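Local coordinates for putative solute-binding component of ABC transporter (Clostridium phytofermentans, PDB 4YS6), which probably binds sugars for an ABC transporter and holds beta-D-glucose here in the cleft between its two lobes, at residues A[240-251]-A[266-277]. Sequence-based numbering, arbitrary orientation.
Sequences DAVLCSNDSTAL and PIVTGQDCDIAN. With BGC (beta-D-glucopyranose), chain D.
Strands 241-244 and 267-268 run parallel as neighbours. Ile267 N donates to Asp240 O, and Val242 N donates almost straight to Ile267 O at 2.7 Å. The next rung, Thr269 N to Val242 O, is weak at 3.4 Å, and the regular strand pairing ends there. The Thr269 side chain carries on the link: with chi1 64°, OG1 sits between its own backbone N and carbonyl carbon and donates to Cys244 O (2.8 Å). Ala241 CB packs on Ile267 CB on one sheet face. On the other, Val242 CG2 lies beside Pro266 CG. Ala250 CB, from the helix, meets Val268 CG1. The strands and helix 247-260 form a beta-alpha-beta unit of the type I periplasmic-binding-protein fold, and the two strands are neighbours in the parallel sheet of this lobe. Beyond the strand ends the loops reach the glucose. Asn246 ND2 donates to BGC O4 (2.9 Å), while its OD1 caps the helix by accepting from Thr249 N. Asp272 takes BGC O3 on OD1 and BGC O4 on OD2. Asp247 ties the second loop down. Its N donates to Gln271 O, and its OD2 accepts from Asp274 N through the anti lone pair (2.8 Å). OD1 takes a weak bond from Gln271 N and another bond from Ser289. The Asn277 amide stacks on this carboxylate, planes 7° apart, and its ND2 donates to Asp247 O (2.9 Å). Leu251 N reaches that oxygen from the opposite face. Gln271 extends NE2 to Ser245 O (2.8 Å), and its OE1 bonds to Lys292, which also hydrogen-bonds the glucose.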
ATOM      1  N   ASP A 240      12.407 -14.594 -14.266  1.00 16.07           N
ATOM      2  CA  ASP A 240      11.312 -15.519 -13.958  1.00 14.53           C
ATOM      3  C   ASP A 240      10.207 -14.870 -13.117  1.00 16.17           C
ATOM      4  O   ASP A 240       9.031 -15.206 -13.279  1.00 13.14           O
ATOM      5  CB  ASP A 240      11.847 -16.753 -13.235  1.00 15.07           C
ATOM      6  CG  ASP A 240      12.797 -17.579 -14.114  1.00 19.86           C
ATOM      7  OD1 ASP A 240      12.298 -18.237 -15.054  1.00 25.67           O
ATOM      8  OD2 ASP A 240      14.036 -17.547 -13.909  1.00 20.96           O
ATOM      9  N   ALA A 241      10.576 -13.941 -12.231  1.00 13.48           N
ATOM     10  CA  ALA A 241       9.597 -13.270 -11.390  1.00 11.04           C
ATOM     11  C   ALA A 241      10.063 -11.911 -10.945  1.00 14.32           C
ATOM     12  O   ALA A 241      11.253 -11.712 -10.691  1.00 14.37           O
ATOM     13  CB  ALA A 241       9.266 -14.120 -10.152  1.00 10.86           C
ATOM     14  N   VAL A 242       9.111 -10.981 -10.842  1.00 11.16           N
ATOM     15  CA  VAL A 242       9.363  -9.699 -10.176  1.00 11.02           C
ATOM     16  C   VAL A 242       8.356  -9.527  -9.044  1.00 13.24           C
ATOM     17  O   VAL A 242       7.156  -9.394  -9.264  1.00 14.30           O
ATOM     18  CB  VAL A 242       9.276  -8.503 -11.138  1.00 14.70           C
ATOM     19  CG1 VAL A 242       9.845  -7.238 -10.474  1.00 12.59           C
ATOM     20  CG2 VAL A 242      10.055  -8.783 -12.412  1.00 15.63           C
ATOM     21  N   LEU A 243       8.866  -9.553  -7.828  1.00 11.09           N
ATOM     22  CA  LEU A 243       8.067  -9.274  -6.653  1.00 10.40           C
ATOM     23  C   LEU A 243       7.908  -7.774  -6.546  1.00 12.65           C
ATOM     24  O   LEU A 243       8.879  -7.070  -6.251  1.00 13.12           O
ATOM     25  CB  LEU A 243       8.741  -9.843  -5.406  1.00 12.98           C
ATOM     26  CG  LEU A 243       8.160  -9.416  -4.074  1.00 14.87           C
ATOM     27  CD1 LEU A 243       6.704  -9.915  -3.997  1.00 15.11           C
ATOM     28  CD2 LEU A 243       9.023  -9.986  -2.941  1.00 14.20           C
ATOM     29  N   CYS A 244       6.704  -7.294  -6.838  1.00 14.16           N
ATOM     30  CA  CYS A 244       6.372  -5.884  -6.662  1.00 13.40           C
ATOM     31  C   CYS A 244       5.381  -5.783  -5.533  1.00 11.74           C
ATOM     32  O   CYS A 244       4.350  -6.453  -5.565  1.00 13.95           O
ATOM     33  CB  CYS A 244       5.762  -5.270  -7.906  1.00 13.98           C
ATOM     34  SG  CYS A 244       6.886  -5.329  -9.321  1.00 15.88           S
ATOM     35  N   SER A 245       5.660  -4.903  -4.573  1.00 11.99           N
ATOM     36  CA  SER A 245       4.786  -4.783  -3.418  1.00 10.18           C
ATOM     37  C   SER A 245       3.462  -4.104  -3.731  1.00 11.16           C
ATOM     38  O   SER A 245       2.508  -4.274  -2.964  1.00 12.25           O
ATOM     39  CB  SER A 245       5.488  -4.031  -2.270  1.00 14.69           C
ATOM     40  OG  SER A 245       6.612  -4.746  -1.763  1.00 13.99           O
ATOM     41  N   ASN A 246       3.358  -3.343  -4.822  1.00 10.43           N
ATOM     42  CA  ASN A 246       2.073  -2.753  -5.159  1.00 11.69           C
ATOM     43  C   ASN A 246       1.927  -2.488  -6.637  1.00 13.83           C
ATOM     44  O   ASN A 246       2.820  -2.747  -7.430  1.00 11.56           O
ATOM     45  CB  ASN A 246       1.841  -1.451  -4.373  1.00 11.30           C
ATOM     46  CG  ASN A 246       2.501  -0.247  -5.023  1.00  9.01           C
ATOM     47  OD1 ASN A 246       3.542  -0.366  -5.689  1.00 11.33           O
ATOM     48  ND2 ASN A 246       1.875   0.925  -4.877  1.00 10.71           N
ATOM     49  N   ASP A 247       0.787  -1.948  -7.008  1.00 11.26           N
ATOM     50  CA  ASP A 247       0.511  -1.701  -8.413  1.00 11.74           C
ATOM     51  C   ASP A 247       1.307  -0.525  -9.001  1.00 13.07           C
ATOM     52  O   ASP A 247       1.715  -0.596 -10.153  1.00 12.54           O
ATOM     53  CB  ASP A 247      -0.971  -1.474  -8.598  1.00 11.92           C
ATOM     54  CG  ASP A 247      -1.794  -2.791  -8.687  1.00 11.94           C
ATOM     55  OD1 ASP A 247      -1.246  -3.911  -8.529  1.00 13.91           O
ATOM     56  OD2 ASP A 247      -3.020  -2.670  -8.933  1.00 14.81           O
ATOM     57  N   SER A 248       1.572   0.548  -8.257  1.00 10.58           N
ATOM     58  CA  SER A 248       2.295   1.656  -8.883  1.00 11.50           C
ATOM     59  C   SER A 248       3.722   1.216  -9.230  1.00 12.42           C
ATOM     60  O   SER A 248       4.239   1.587 -10.303  1.00 12.91           O
ATOM     61  CB  SER A 248       2.282   2.929  -8.008  1.00 15.24           C
ATOM     62  OG  SER A 248       2.984   2.771  -6.784  1.00 13.46           O
ATOM     63  N   THR A 249       4.346   0.372  -8.402  1.00 11.63           N
ATOM     64  CA  THR A 249       5.669  -0.119  -8.763  1.00 12.84           C
ATOM     65  C   THR A 249       5.569  -1.173  -9.864  1.00 15.00           C
ATOM     66  O   THR A 249       6.368  -1.158 -10.807  1.00 13.74           O
ATOM     67  CB  THR A 249       6.444  -0.669  -7.552  1.00 14.27           C
ATOM     68  OG1 THR A 249       5.744  -1.753  -6.948  1.00 11.26           O
ATOM     69  CG2 THR A 249       6.665   0.435  -6.518  1.00 13.74           C
ATOM     70  N   ALA A 250       4.571  -2.044  -9.791  1.00 12.32           N
ATOM     71  CA  ALA A 250       4.385  -3.024 -10.858  1.00 12.35           C
ATOM     72  C   ALA A 250       4.181  -2.378 -12.219  1.00 11.15           C
ATOM     73  O   ALA A 250       4.637  -2.904 -13.246  1.00 12.17           O
ATOM     74  CB  ALA A 250       3.214  -3.939 -10.528  1.00 10.94           C
ATOM     75  N   LEU A 251       3.440  -1.282 -12.256  1.00 11.03           N
ATOM     76  CA  LEU A 251       3.216  -0.574 -13.512  1.00 13.64           C
ATOM     77  C   LEU A 251       4.517  -0.084 -14.149  1.00 14.12           C
ATOM     78  O   LEU A 251       4.698  -0.154 -15.368  1.00 14.00           O
ATOM     79  CB  LEU A 251       2.277   0.595 -13.289  1.00 12.55           C
ATOM     80  CG  LEU A 251       1.842   1.346 -14.527  1.00 14.63           C
ATOM     81  CD1 LEU A 251       1.124   0.397 -15.480  1.00 17.14           C
ATOM     82  CD2 LEU A 251       0.933   2.492 -14.118  1.00 14.71           C
ATOM     83  N   PRO A 266       7.837 -12.478 -17.103  1.00 14.94           N
ATOM     84  CA  PRO A 266       7.910 -12.954 -15.726  1.00 14.75           C
ATOM     85  C   PRO A 266       6.574 -12.909 -14.993  1.00 14.49           C
ATOM     86  O   PRO A 266       5.645 -12.206 -15.408  1.00 14.36           O
ATOM     87  CB  PRO A 266       8.895 -11.972 -15.062  1.00 14.39           C
ATOM     88  CG  PRO A 266       8.715 -10.738 -15.818  1.00 14.48           C
ATOM     89  CD  PRO A 266       8.412 -11.126 -17.235  1.00 14.63           C
ATOM     90  N   ILE A 267       6.506 -13.646 -13.890  1.00 14.47           N
ATOM     91  CA  ILE A 267       5.513 -13.391 -12.862  1.00 14.14           C
ATOM     92  C   ILE A 267       5.675 -11.954 -12.392  1.00 14.95           C
ATOM     93  O   ILE A 267       6.800 -11.510 -12.117  1.00 15.98           O
ATOM     94  CB  ILE A 267       5.666 -14.327 -11.653  1.00 14.64           C
ATOM     95  CG1 ILE A 267       5.547 -15.785 -12.067  1.00 20.69           C
ATOM     96  CG2 ILE A 267       4.633 -13.965 -10.591  1.00 15.38           C
ATOM     97  CD1 ILE A 267       6.052 -16.747 -11.003  1.00 20.11           C
ATOM     98  N   VAL A 268       4.569 -11.210 -12.342  1.00 13.40           N
ATOM     99  CA  VAL A 268       4.580  -9.853 -11.765  1.00 12.97           C
ATOM    100  C   VAL A 268       3.426  -9.727 -10.786  1.00 15.03           C
ATOM    101  O   VAL A 268       2.273  -9.946 -11.160  1.00 14.14           O
ATOM    102  CB  VAL A 268       4.442  -8.758 -12.835  1.00 13.51           C
ATOM    103  CG1 VAL A 268       4.455  -7.371 -12.190  1.00 15.44           C
ATOM    104  CG2 VAL A 268       5.568  -8.876 -13.900  1.00 15.90           C
ATOM    105  N   THR A 269       3.751  -9.420  -9.536  1.00 12.48           N
ATOM    106  CA  THR A 269       2.762  -9.234  -8.476  1.00 12.29           C
ATOM    107  C   THR A 269       2.399  -7.761  -8.317  1.00 12.68           C
ATOM    108  O   THR A 269       2.990  -6.883  -8.946  1.00 14.08           O
ATOM    109  CB  THR A 269       3.267  -9.767  -7.118  1.00 16.82           C
ATOM    110  OG1 THR A 269       4.413  -9.026  -6.685  1.00 16.13           O
ATOM    111  CG2 THR A 269       3.645 -11.232  -7.226  1.00 13.59           C
ATOM    112  N   GLY A 270       1.428  -7.485  -7.455  1.00 12.23           N
ATOM    113  CA  GLY A 270       1.036  -6.135  -7.168  1.00 11.65           C
ATOM    114  C   GLY A 270       0.025  -6.064  -6.054  1.00 14.11           C
ATOM    115  O   GLY A 270      -0.219  -7.030  -5.334  1.00 12.41           O
ATOM    116  N   GLN A 271      -0.561  -4.891  -5.908  1.00 11.62           N
ATOM    117  CA  GLN A 271      -1.563  -4.643  -4.895  1.00 11.57           C
ATOM    118  C   GLN A 271      -2.298  -3.329  -5.210  1.00 12.30           C
ATOM    119  O   GLN A 271      -1.658  -2.343  -5.583  1.00 13.24           O
ATOM    120  CB  GLN A 271      -0.891  -4.601  -3.525  1.00 20.40           C
ATOM    121  CG  GLN A 271      -1.705  -4.031  -2.449  1.00 22.68           C
ATOM    122  CD  GLN A 271      -0.928  -3.818  -1.147  1.00 14.81           C
ATOM    123  OE1 GLN A 271      -1.535  -3.789  -0.105  1.00 19.44           O
ATOM    124  NE2 GLN A 271       0.421  -3.691  -1.206  1.00 18.42           N
ATOM    125  N   ASP A 272      -3.620  -3.357  -5.024  1.00 12.87           N
ATOM    126  CA  ASP A 272      -4.569  -2.218  -5.034  1.00 13.17           C
ATOM    127  C   ASP A 272      -5.614  -2.339  -6.151  1.00 12.75           C
ATOM    128  O   ASP A 272      -6.649  -1.660  -6.103  1.00 14.28           O
ATOM    129  CB  ASP A 272      -3.926  -0.827  -5.231  1.00 13.74           C
ATOM    130  CG  ASP A 272      -3.090  -0.362  -4.057  1.00 18.33           C
ATOM    131  OD1 ASP A 272      -3.088  -1.000  -2.983  1.00 16.01           O
ATOM    132  OD2 ASP A 272      -2.463   0.717  -4.226  1.00 15.73           O
ATOM    133  N   CYS A 273      -5.327  -3.143  -7.169  1.00 12.24           N
ATOM    134  CA  CYS A 273      -6.166  -3.209  -8.362  1.00 12.57           C
ATOM    135  C   CYS A 273      -6.401  -1.822  -8.959  1.00 12.66           C
ATOM    136  O   CYS A 273      -7.558  -1.449  -9.264  1.00 13.45           O
ATOM    137  CB  CYS A 273      -7.511  -3.883  -8.070  1.00 13.89           C
ATOM    138  SG  CYS A 273      -7.296  -5.635  -7.664  1.00 14.81           S
ATOM    139  N   ASP A 274      -5.322  -1.048  -9.103  1.00 12.37           N
ATOM    140  CA  ASP A 274      -5.395   0.189  -9.883  1.00 12.52           C
ATOM    141  C   ASP A 274      -5.910  -0.134 -11.284  1.00 13.24           C
ATOM    142  O   ASP A 274      -5.616  -1.183 -11.842  1.00 12.95           O
ATOM    143  CB  ASP A 274      -4.027   0.877 -10.018  1.00 12.30           C
ATOM    144  CG  ASP A 274      -3.517   1.469  -8.716  1.00 16.11           C
ATOM    145  OD1 ASP A 274      -4.302   1.601  -7.745  1.00 16.11           O
ATOM    146  OD2 ASP A 274      -2.322   1.854  -8.690  1.00 17.63           O
ATOM    147  N   ILE A 275      -6.617   0.806 -11.884  1.00 13.18           N
ATOM    148  CA  ILE A 275      -7.223   0.586 -13.189  1.00 13.61           C
ATOM    149  C   ILE A 275      -6.188   0.231 -14.249  1.00 13.60           C
ATOM    150  O   ILE A 275      -6.402  -0.686 -15.020  1.00 13.85           O
ATOM    151  CB  ILE A 275      -8.031   1.831 -13.628  1.00 13.96           C
ATOM    152  CG1 ILE A 275      -9.276   1.929 -12.765  1.00 17.26           C
ATOM    153  CG2 ILE A 275      -8.454   1.753 -15.095  1.00 19.07           C
ATOM    154  CD1 ILE A 275     -10.024   3.247 -12.911  1.00 26.39           C
ATOM    155  N   ALA A 276      -5.079   0.957 -14.302  1.00 13.37           N
ATOM    156  CA  ALA A 276      -4.031   0.684 -15.281  1.00 13.39           C
ATOM    157  C   ALA A 276      -3.555  -0.763 -15.179  1.00 14.54           C
ATOM    158  O   ALA A 276      -3.346  -1.435 -16.200  1.00 15.19           O
ATOM    159  CB  ALA A 276      -2.860   1.632 -15.073  1.00 13.95           C
ATOM    160  N   ASN A 277      -3.369  -1.221 -13.941  1.00 12.97           N
ATOM    161  CA  ASN A 277      -2.875  -2.574 -13.704  1.00 12.90           C
ATOM    162  C   ASN A 277      -3.909  -3.633 -14.008  1.00 15.64           C
ATOM    163  O   ASN A 277      -3.543  -4.712 -14.485  1.00 14.14           O
ATOM    164  CB  ASN A 277      -2.396  -2.709 -12.275  1.00 12.53           C
ATOM    165  CG  ASN A 277      -1.324  -1.719 -11.962  1.00 13.47           C
ATOM    166  OD1 ASN A 277      -1.582  -0.520 -11.934  1.00 13.53           O
ATOM    167  ND2 ASN A 277      -0.117  -2.201 -11.718  1.00 12.89           N
TER
HETATM  168  C2  BGC D 403      -0.682   1.375   0.739  1.00 10.88           C
HETATM  169  C3  BGC D 403      -0.755   0.734  -0.608  1.00 12.91           C
HETATM  170  C4  BGC D 403      -0.415   1.662  -1.698  1.00 10.44           C
HETATM  171  C5  BGC D 403       0.889   2.362  -1.470  1.00 11.03           C
HETATM  172  C6  BGC D 403       1.169   3.478  -2.454  1.00 13.09           C
HETATM  173  C1  BGC D 403       0.738   1.930   0.965  1.00 12.38           C
HETATM  174  O1  BGC D 403       0.867   2.522   2.103  1.00 17.69           O
HETATM  175  O2  BGC D 403      -0.975   0.419   1.750  1.00 11.78           O
HETATM  176  O3  BGC D 403      -2.133   0.221  -0.755  1.00 12.38           O
HETATM  177  O4  BGC D 403      -0.268   0.965  -2.961  1.00 12.51           O
HETATM  178  O5  BGC D 403       0.848   2.951  -0.136  1.00 12.54           O
HETATM  179  O6  BGC D 403       0.043   4.321  -2.636  1.00 12.98           O
HETATM  180  O   HOH W   1      -0.736   1.133  -6.524  1.00 18.13           O